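Local structure of nucleoprotein (Schmallenberg virus, 4JNG) at residues 48-53 / 64-69; 33-38 / 69-74. The protein encapsidates the viral RNA genome, protecting it from nucleases in a helical nucleocapsid that serves as template for transcription and replication. All blocks are in the same frame, centred on the assembly; numbering follows the deposited sequence.

Interaction 1 of 2, residues 48-53 / 64-69. With nucleotides of chain A.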
ATOM      1  N   LYS B  48      -9.052  -0.581  19.218  1.00  6.93           N
ATOM      2  CA  LYS B  48      -8.685  -0.504  17.810  1.00  8.25           C
ATOM      3  C   LYS B  48      -9.234   0.766  17.164  1.00  9.05           C
ATOM      4  O   LYS B  48      -8.532   1.438  16.396  1.00 10.74           O
ATOM      5  CB  LYS B  48      -9.179  -1.749  17.068  1.00 10.53           C
ATOM      6  CG  LYS B  48      -8.983  -1.723  15.557  1.00 14.03           C
ATOM      7  CD  LYS B  48      -8.569  -3.087  15.023  1.00 18.49           C
ATOM      8  CE  LYS B  48      -9.015  -3.296  13.584  1.00 24.31           C
ATOM      9  NZ  LYS B  48      -8.475  -4.568  13.030  1.00 28.79           N
ATOM     10  N   LYS B  49     -10.484   1.095  17.480  1.00  8.70           N
ATOM     11  CA  LYS B  49     -11.129   2.296  16.962  1.00  9.57           C
ATOM     12  C   LYS B  49     -10.442   3.586  17.419  1.00  9.87           C
ATOM     13  O   LYS B  49     -10.299   4.529  16.641  1.00 10.46           O
ATOM     14  CB  LYS B  49     -12.604   2.325  17.387  1.00 11.06           C
ATOM     15  CG  LYS B  49     -13.412   3.450  16.765  1.00 12.15           C
ATOM     16  CD  LYS B  49     -14.900   3.247  16.978  1.00 14.84           C
ATOM     17  CE  LYS B  49     -15.648   4.570  16.936  1.00 17.39           C
ATOM     18  NZ  LYS B  49     -17.114   4.376  17.118  1.00 19.39           N
ATOM     19  N   ALA B  50     -10.040   3.639  18.687  1.00  9.40           N
ATOM     20  CA  ALA B  50      -9.419   4.840  19.248  1.00  8.89           C
ATOM     21  C   ALA B  50      -8.051   5.078  18.604  1.00  9.03           C
ATOM     22  O   ALA B  50      -7.606   6.208  18.422  1.00  7.44           O
ATOM     23  CB  ALA B  50      -9.275   4.699  20.753  1.00  8.64           C
ATOM     24  N   LYS B  51      -7.410   3.973  18.266  1.00  9.58           N
ATOM     25  CA  LYS B  51      -6.101   3.948  17.656  1.00  9.80           C
ATOM     26  C   LYS B  51      -6.183   4.491  16.223  1.00 11.65           C
ATOM     27  O   LYS B  51      -5.324   5.252  15.790  1.00 12.23           O
ATOM     28  CB  LYS B  51      -5.618   2.498  17.720  1.00  9.26           C
ATOM     29  CG  LYS B  51      -4.385   2.135  16.944  1.00  9.80           C
ATOM     30  CD  LYS B  51      -4.182   0.628  17.008  1.00 10.21           C
ATOM     31  CE  LYS B  51      -3.268   0.219  18.145  1.00 11.40           C
ATOM     32  NZ  LYS B  51      -2.878  -1.204  17.958  1.00 12.82           N
ATOM     33  N   MET B  52      -7.244   4.122  15.510  1.00 14.67           N
ATOM     34  CA  MET B  52      -7.530   4.676  14.184  1.00 17.55           C
ATOM     35  C   MET B  52      -7.819   6.167  14.256  1.00 17.08           C
ATOM     36  O   MET B  52      -7.371   6.935  13.403  1.00 22.12           O
ATOM     37  CB  MET B  52      -8.742   3.987  13.575  1.00 21.83           C
ATOM     38  CG  MET B  52      -8.534   2.523  13.235  1.00 26.31           C
ATOM     39  SD  MET B  52     -10.066   1.581  13.374  1.00 32.74           S
ATOM     40  CE  MET B  52     -11.285   2.746  12.769  1.00 30.70           C
ATOM     41  N   VAL B  53      -8.587   6.572  15.262  1.00 14.14           N
ATOM     42  CA  VAL B  53      -8.845   7.985  15.501  1.00 13.52           C
ATOM     43  C   VAL B  53      -7.491   8.687  15.645  1.00 14.58           C
ATOM     44  O   VAL B  53      -7.134   9.547  14.824  1.00 16.21           O
ATOM     45  CB  VAL B  53      -9.746   8.198  16.741  1.00 14.82           C
ATOM     46  CG1 VAL B  53      -9.774   9.657  17.172  1.00 16.27           C
ATOM     47  CG2 VAL B  53     -11.164   7.727  16.454  1.00 15.86           C
ATOM     48  N   LEU B  64      -9.420  11.424  25.554  1.00  5.13           N
ATOM     49  CA  LEU B  64     -10.347  10.370  25.142  1.00  5.10           C
ATOM     50  C   LEU B  64     -11.231   9.952  26.300  1.00  5.37           C
ATOM     51  O   LEU B  64     -10.759   9.815  27.423  1.00  5.30           O
ATOM     52  CB  LEU B  64      -9.580   9.154  24.635  1.00  5.06           C
ATOM     53  CG  LEU B  64      -8.766   9.344  23.362  1.00  5.10           C
ATOM     54  CD1 LEU B  64      -8.185   8.003  22.951  1.00  5.11           C
ATOM     55  CD2 LEU B  64      -9.622   9.923  22.245  1.00  5.13           C
ATOM     56  N   THR B  65     -12.514   9.748  26.022  1.00  5.65           N
ATOM     57  CA  THR B  65     -13.484   9.381  27.065  1.00  5.74           C
ATOM     58  C   THR B  65     -13.987   7.971  26.818  1.00  5.63           C
ATOM     59  O   THR B  65     -14.543   7.691  25.757  1.00  5.69           O
ATOM     60  CB  THR B  65     -14.673  10.354  27.084  1.00  6.06           C
ATOM     61  OG1 THR B  65     -14.183  11.696  27.101  1.00  6.41           O
ATOM     62  CG2 THR B  65     -15.567  10.134  28.329  1.00  6.21           C
ATOM     63  N   PHE B  66     -13.765   7.085  27.790  1.00  5.41           N
ATOM     64  CA  PHE B  66     -14.266   5.708  27.743  1.00  5.33           C
ATOM     65  C   PHE B  66     -15.242   5.456  28.898  1.00  6.04           C
ATOM     66  O   PHE B  66     -14.861   5.551  30.056  1.00  6.30           O
ATOM     67  CB  PHE B  66     -13.113   4.712  27.852  1.00  5.02           C
ATOM     68  CG  PHE B  66     -12.148   4.779  26.709  1.00  4.93           C
ATOM     69  CD1 PHE B  66     -12.406   4.099  25.529  1.00  4.89           C
ATOM     70  CD2 PHE B  66     -10.983   5.525  26.810  1.00  4.91           C
ATOM     71  CE1 PHE B  66     -11.513   4.162  24.467  1.00  4.93           C
ATOM     72  CE2 PHE B  66     -10.096   5.595  25.751  1.00  4.88           C
ATOM     73  CZ  PHE B  66     -10.361   4.912  24.581  1.00  4.86           C
ATOM     74  N   GLY B  67     -16.487   5.119  28.572  1.00  7.14           N
ATOM     75  CA  GLY B  67     -17.536   4.891  29.579  1.00  8.13           C
ATOM     76  C   GLY B  67     -17.614   6.017  30.593  1.00  9.05           C
ATOM     77  O   GLY B  67     -17.664   5.779  31.799  1.00 11.01           O
ATOM     78  N   GLY B  68     -17.581   7.251  30.102  1.00 10.00           N
ATOM     79  CA  GLY B  68     -17.761   8.423  30.953  1.00 10.10           C
ATOM     80  C   GLY B  68     -16.518   8.967  31.629  1.00  8.86           C
ATOM     81  O   GLY B  68     -16.555  10.079  32.154  1.00 10.30           O
ATOM     82  N   VAL B  69     -15.420   8.208  31.626  1.00  6.67           N
ATOM     83  CA  VAL B  69     -14.181   8.658  32.263  1.00  5.48           C
ATOM     84  C   VAL B  69     -13.225   9.206  31.197  1.00  5.19           C
ATOM     85  O   VAL B  69     -12.931   8.510  30.225  1.00  5.07           O
ATOM     86  CB  VAL B  69     -13.493   7.513  33.035  1.00  5.18           C
ATOM     87  CG1 VAL B  69     -12.192   7.998  33.656  1.00  4.99           C
ATOM     88  CG2 VAL B  69     -14.425   6.978  34.116  1.00  5.33           C
TER
ATOM     89  P     U A  29      -7.783  -9.386  13.798  1.00 23.25           P
ATOM     90  OP1   U A  29      -8.807 -10.238  13.141  1.00 21.71           O
ATOM     91  OP2   U A  29      -7.388  -8.098  13.172  1.00 20.77           O
ATOM     92  O5'   U A  29      -8.230  -9.075  15.294  1.00 21.85           O
ATOM     93  C5'   U A  29      -8.904 -10.062  16.095  1.00 19.23           C
ATOM     94  C4'   U A  29      -9.850  -9.380  17.051  1.00 16.89           C
ATOM     95  O4'   U A  29      -9.089  -8.488  17.916  1.00 15.26           O
ATOM     96  C3'   U A  29     -10.929  -8.518  16.399  1.00 16.29           C
ATOM     97  O3'   U A  29     -12.164  -8.635  17.104  1.00 19.69           O
ATOM     98  C2'   U A  29     -10.349  -7.113  16.516  1.00 14.26           C
ATOM     99  O2'   U A  29     -11.280  -6.055  16.455  1.00 14.11           O
ATOM    100  C1'   U A  29      -9.662  -7.198  17.877  1.00 15.00           C
ATOM    101  N1    U A  29      -8.606  -6.199  18.101  1.00 16.94           N
ATOM    102  C2    U A  29      -8.514  -5.625  19.356  1.00 18.11           C
ATOM    103  O2    U A  29      -9.249  -5.928  20.280  1.00 18.57           O
ATOM    104  N3    U A  29      -7.521  -4.686  19.490  1.00 18.55           N
ATOM    105  C4    U A  29      -6.633  -4.267  18.523  1.00 17.16           C
ATOM    106  O4    U A  29      -5.796  -3.407  18.799  1.00 16.24           O
ATOM    107  C5    U A  29      -6.797  -4.900  17.250  1.00 17.05           C
ATOM    108  C6    U A  29      -7.752  -5.823  17.086  1.00 16.55           C
TER
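The ring of Phe66 meets Ala50 at its edge: the methyl group CB of Ala50 lies close to the ring plane, 4.0 Å from CZ of Phe66, so the helix touches the far end of the ring and not a face. Around the same ring, Phe43 packs edge-to-face, Phe7 of the second subunit stacks on it, and Met96 of helix 93-110 and Phe71 of the partner strand add further apolar contacts. The other flat group is the uracil of U29 of chain A: the aliphatic part of Lys48 lies over one face of it, toward the C5-C6 side, with Lys48 CD 3.4 Å from C5 of that base. Leu64, two residues before Phe66 on the same strand, reaches Ala50 with one branch, its CD1 standing 4.1 Å from Ala50 CB. In both Leu64 and Phe66, CG lies beside the backbone N and opposite the carbonyl carbon (chi1 -65° and -64°), which carries both side chains to a single methyl group. No hydrogen bond links the two segments.

The strand belongs to a two-stranded beta hairpin, 61-66 and 69-74, closed by a type I' turn from Phe66 to Val69. Gly67 and Gly68 both have positive phi, as this turn requires, and Phe66 N donates to Val69 O at 2.9 Å while Val69 N returns a bond to Phe66 O. Thr65 and Phe66 also pair in parallel with a strand of the second subunit, extending the sheet across the interface.

Helix 47-56 presents a different surface to the RNA, where Lys48 and Lys51 are RNA-binding residues. The Lys48 chain bends at chi2 (141°), and its NZ comes to 3.7 Å from the phosphate oxygen OP2 of U29. Lys51 NZ lies 3.8 Å from O4 of the same nucleotide.

Interaction 2 of 2, residues 33-38 / 69-74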
ATOM      1  N   GLN B  33      -9.779   6.197  41.333  1.00  6.07           N
ATOM      2  CA  GLN B  33     -11.089   6.356  41.972  1.00  7.19           C
ATOM      3  C   GLN B  33     -12.215   6.363  40.949  1.00  6.90           C
ATOM      4  O   GLN B  33     -13.369   6.180  41.317  1.00  8.52           O
ATOM      5  CB  GLN B  33     -11.146   7.634  42.815  1.00  9.27           C
ATOM      6  CG  GLN B  33     -10.169   7.650  43.982  1.00 12.29           C
ATOM      7  CD  GLN B  33     -10.457   6.562  44.995  1.00 14.95           C
ATOM      8  OE1 GLN B  33      -9.916   5.459  44.908  1.00 17.87           O
ATOM      9  NE2 GLN B  33     -11.326   6.857  45.954  1.00 17.70           N
ATOM     10  N   GLN B  34     -11.887   6.571  39.674  1.00  5.42           N
ATOM     11  CA  GLN B  34     -12.903   6.634  38.628  1.00  5.08           C
ATOM     12  C   GLN B  34     -13.103   5.326  37.872  1.00  4.96           C
ATOM     13  O   GLN B  34     -14.013   5.222  37.047  1.00  4.71           O
ATOM     14  CB  GLN B  34     -12.571   7.733  37.625  1.00  5.31           C
ATOM     15  CG  GLN B  34     -12.398   9.113  38.232  1.00  6.14           C
ATOM     16  CD  GLN B  34     -12.067  10.178  37.204  1.00  5.76           C
ATOM     17  OE1 GLN B  34     -11.068  10.885  37.334  1.00  9.32           O
ATOM     18  NE2 GLN B  34     -12.894  10.295  36.169  1.00  7.86           N
ATOM     19  N   LEU B  35     -12.256   4.329  38.119  1.00  5.07           N
ATOM     20  CA  LEU B  35     -12.315   3.102  37.328  1.00  5.00           C
ATOM     21  C   LEU B  35     -13.382   2.135  37.826  1.00  5.00           C
ATOM     22  O   LEU B  35     -13.614   2.007  39.023  1.00  5.11           O
ATOM     23  CB  LEU B  35     -10.966   2.401  37.327  1.00  5.09           C
ATOM     24  CG  LEU B  35      -9.846   3.183  36.660  1.00  5.33           C
ATOM     25  CD1 LEU B  35      -8.539   2.477  36.940  1.00  5.83           C
ATOM     26  CD2 LEU B  35     -10.098   3.331  35.167  1.00  5.14           C
ATOM     27  N   ASN B  36     -14.028   1.472  36.878  1.00  5.00           N
ATOM     28  CA  ASN B  36     -14.875   0.321  37.156  1.00  5.01           C
ATOM     29  C   ASN B  36     -14.835  -0.574  35.928  1.00  4.89           C
ATOM     30  O   ASN B  36     -14.300  -0.176  34.901  1.00  4.64           O
ATOM     31  CB  ASN B  36     -16.308   0.746  37.486  1.00  5.25           C
ATOM     32  CG  ASN B  36     -16.954   1.545  36.375  1.00  5.67           C
ATOM     33  OD1 ASN B  36     -17.292   1.011  35.321  1.00  5.50           O
ATOM     34  ND2 ASN B  36     -17.141   2.837  36.614  1.00  6.75           N
ATOM     35  N   PHE B  37     -15.421  -1.761  36.024  1.00  4.95           N
ATOM     36  CA  PHE B  37     -15.365  -2.732  34.938  1.00  4.96           C
ATOM     37  C   PHE B  37     -16.108  -2.304  33.674  1.00  5.08           C
ATOM     38  O   PHE B  37     -15.801  -2.792  32.591  1.00  5.61           O
ATOM     39  CB  PHE B  37     -15.881  -4.100  35.403  1.00  5.06           C
ATOM     40  CG  PHE B  37     -15.047  -4.748  36.481  1.00  5.28           C
ATOM     41  CD1 PHE B  37     -13.738  -4.361  36.725  1.00  5.58           C
ATOM     42  CD2 PHE B  37     -15.576  -5.784  37.235  1.00  5.57           C
ATOM     43  CE1 PHE B  37     -12.984  -4.976  37.707  1.00  6.25           C
ATOM     44  CE2 PHE B  37     -14.823  -6.400  38.218  1.00  6.19           C
ATOM     45  CZ  PHE B  37     -13.528  -5.998  38.454  1.00  6.70           C
ATOM     46  N   GLY B  38     -17.089  -1.414  33.805  1.00  5.12           N
ATOM     47  CA  GLY B  38     -17.776  -0.855  32.635  1.00  5.00           C
ATOM     48  C   GLY B  38     -16.840   0.035  31.835  1.00  4.96           C
ATOM     49  O   GLY B  38     -16.854   0.035  30.600  1.00  4.79           O
ATOM     50  N   VAL B  69     -15.420   8.208  31.626  1.00  6.67           N
ATOM     51  CA  VAL B  69     -14.181   8.658  32.263  1.00  5.48           C
ATOM     52  C   VAL B  69     -13.225   9.206  31.197  1.00  5.19           C
ATOM     53  O   VAL B  69     -12.931   8.510  30.225  1.00  5.07           O
ATOM     54  CB  VAL B  69     -13.493   7.513  33.035  1.00  5.18           C
ATOM     55  CG1 VAL B  69     -12.192   7.998  33.656  1.00  4.99           C
ATOM     56  CG2 VAL B  69     -14.425   6.978  34.116  1.00  5.33           C
ATOM     57  N   LYS B  70     -12.743  10.435  31.405  1.00  5.10           N
ATOM     58  CA  LYS B  70     -11.869  11.136  30.452  1.00  5.08           C
ATOM     59  C   LYS B  70     -10.380  10.970  30.762  1.00  5.18           C
ATOM     60  O   LYS B  70      -9.938  11.317  31.852  1.00  5.86           O
ATOM     61  CB  LYS B  70     -12.173  12.638  30.429  1.00  5.35           C
ATOM     62  CG  LYS B  70     -11.352  13.375  29.366  1.00  6.07           C
ATOM     63  CD  LYS B  70     -11.425  14.885  29.503  1.00  7.70           C
ATOM     64  CE  LYS B  70     -12.334  15.506  28.458  1.00 10.09           C
ATOM     65  NZ  LYS B  70     -12.836  16.835  28.898  1.00 14.34           N
ATOM     66  N   PHE B  71      -9.620  10.506  29.773  1.00  5.15           N
ATOM     67  CA  PHE B  71      -8.180  10.266  29.902  1.00  4.98           C
ATOM     68  C   PHE B  71      -7.393  11.165  28.958  1.00  4.90           C
ATOM     69  O   PHE B  71      -7.759  11.310  27.796  1.00  4.80           O
ATOM     70  CB  PHE B  71      -7.859   8.823  29.536  1.00  4.93           C
ATOM     71  CG  PHE B  71      -8.508   7.814  30.424  1.00  4.90           C
ATOM     72  CD1 PHE B  71      -9.814   7.406  30.194  1.00  4.91           C
ATOM     73  CD2 PHE B  71      -7.807   7.255  31.484  1.00  4.91           C
ATOM     74  CE1 PHE B  71     -10.422   6.477  31.022  1.00  4.91           C
ATOM     75  CE2 PHE B  71      -8.408   6.325  32.315  1.00  4.93           C
ATOM     76  CZ  PHE B  71      -9.716   5.935  32.082  1.00  4.93           C
ATOM     77  N   THR B  72      -6.306  11.750  29.453  1.00  4.92           N
ATOM     78  CA  THR B  72      -5.379  12.482  28.601  1.00  4.99           C
ATOM     79  C   THR B  72      -4.350  11.500  28.059  1.00  5.07           C
ATOM     80  O   THR B  72      -3.591  10.897  28.820  1.00  5.57           O
ATOM     81  CB  THR B  72      -4.688  13.631  29.349  1.00  5.06           C
ATOM     82  OG1 THR B  72      -5.669  14.624  29.667  1.00  5.91           O
ATOM     83  CG2 THR B  72      -3.608  14.281  28.480  1.00  5.00           C
ATOM     84  N   VAL B  73      -4.342  11.353  26.738  1.00  4.97           N
ATOM     85  CA  VAL B  73      -3.541  10.346  26.055  1.00  4.91           C
ATOM     86  C   VAL B  73      -2.488  11.039  25.166  1.00  4.96           C
ATOM     87  O   VAL B  73      -2.799  11.985  24.445  1.00  4.87           O
ATOM     88  CB  VAL B  73      -4.465   9.446  25.199  1.00  4.97           C
ATOM     89  CG1 VAL B  73      -3.685   8.326  24.526  1.00  5.10           C
ATOM     90  CG2 VAL B  73      -5.604   8.868  26.054  1.00  4.98           C
ATOM     91  N   VAL B  74      -1.247  10.566  25.231  1.00  4.92           N
ATOM     92  CA  VAL B  74      -0.196  10.988  24.299  1.00  4.91           C
ATOM     93  C   VAL B  74      -0.377  10.246  22.972  1.00  4.73           C
ATOM     94  O   VAL B  74      -0.444   9.020  22.939  1.00  4.30           O
ATOM     95  CB  VAL B  74       1.211  10.749  24.881  1.00  4.93           C
ATOM     96  CG1 VAL B  74       2.301  10.991  23.842  1.00  4.96           C
ATOM     97  CG2 VAL B  74       1.428  11.670  26.069  1.00  4.96           C
TER
HETATM   98  O   HOH W   1     -10.908  11.818  34.609  1.00  7.39           O
HETATM   99  O   HOH W   2     -13.700  11.969  33.394  1.00  9.57           O
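This is a partly buried contact, part apolar and part water-mediated, in which the loop leading into helix 37-45 packs against the second strand of the antiparallel beta hairpin formed by 61-66 and 69-74. Asn36 is the N-cap of that helix: its OD1 accepts a weak bond from Gly38 N at 2.9 Å (N-H...acceptor angle 121°) and a hydrogen bond from Val39 N.

Gln34 lies obliquely across Val69. The valine fits its two methyl groups to different parts of the glutamine, Val69 CG1 lying 3.5 Å from the amide NE2 of Gln34 and Val69 CG2 3.4 Å from the backbone O of Gln34. Next to this pair, Leu35 meets Phe71 at about a right angle, with CD2 of the leucine near the plane of the ring at its edge, 4.1 Å from Phe71 CZ. Leu100 and Trp103 of helix 93-110 also pack on Leu35, and Tyr31 meets the Phe71 ring.

With its chain extended beyond CG (chi2 180°), Gln34 brings its amide to two waters that bridge to the Lys70 backbone. One donates to Gln34 OE1 and to Lys70 O; the other accepts a weak bond from Gln34 NE2 and a 2.7 Å bond from Lys70 N.

Overall arrangement
Both contacts are made on the same beta hairpin, interaction 1 by helix 47-56 on strand 61-66, interaction 2 by the loop before helix 37-45 on strand 69-74, with Val69, at the end of the turn, common to both interactions. Their centres lie 10 Å apart, and the strands join them through a probable hydrogen bond from Phe71 N to Leu64 O (2.7 Å). Interaction 1 is buried and wholly apolar between its segments, beside a subunit interface and on a helix that carries the RNA-binding Lys48 and Lys51. Interaction 2 covers more area but lies partly at the surface, where no other protein chain touches its segments, and combines apolar packing with water bridges.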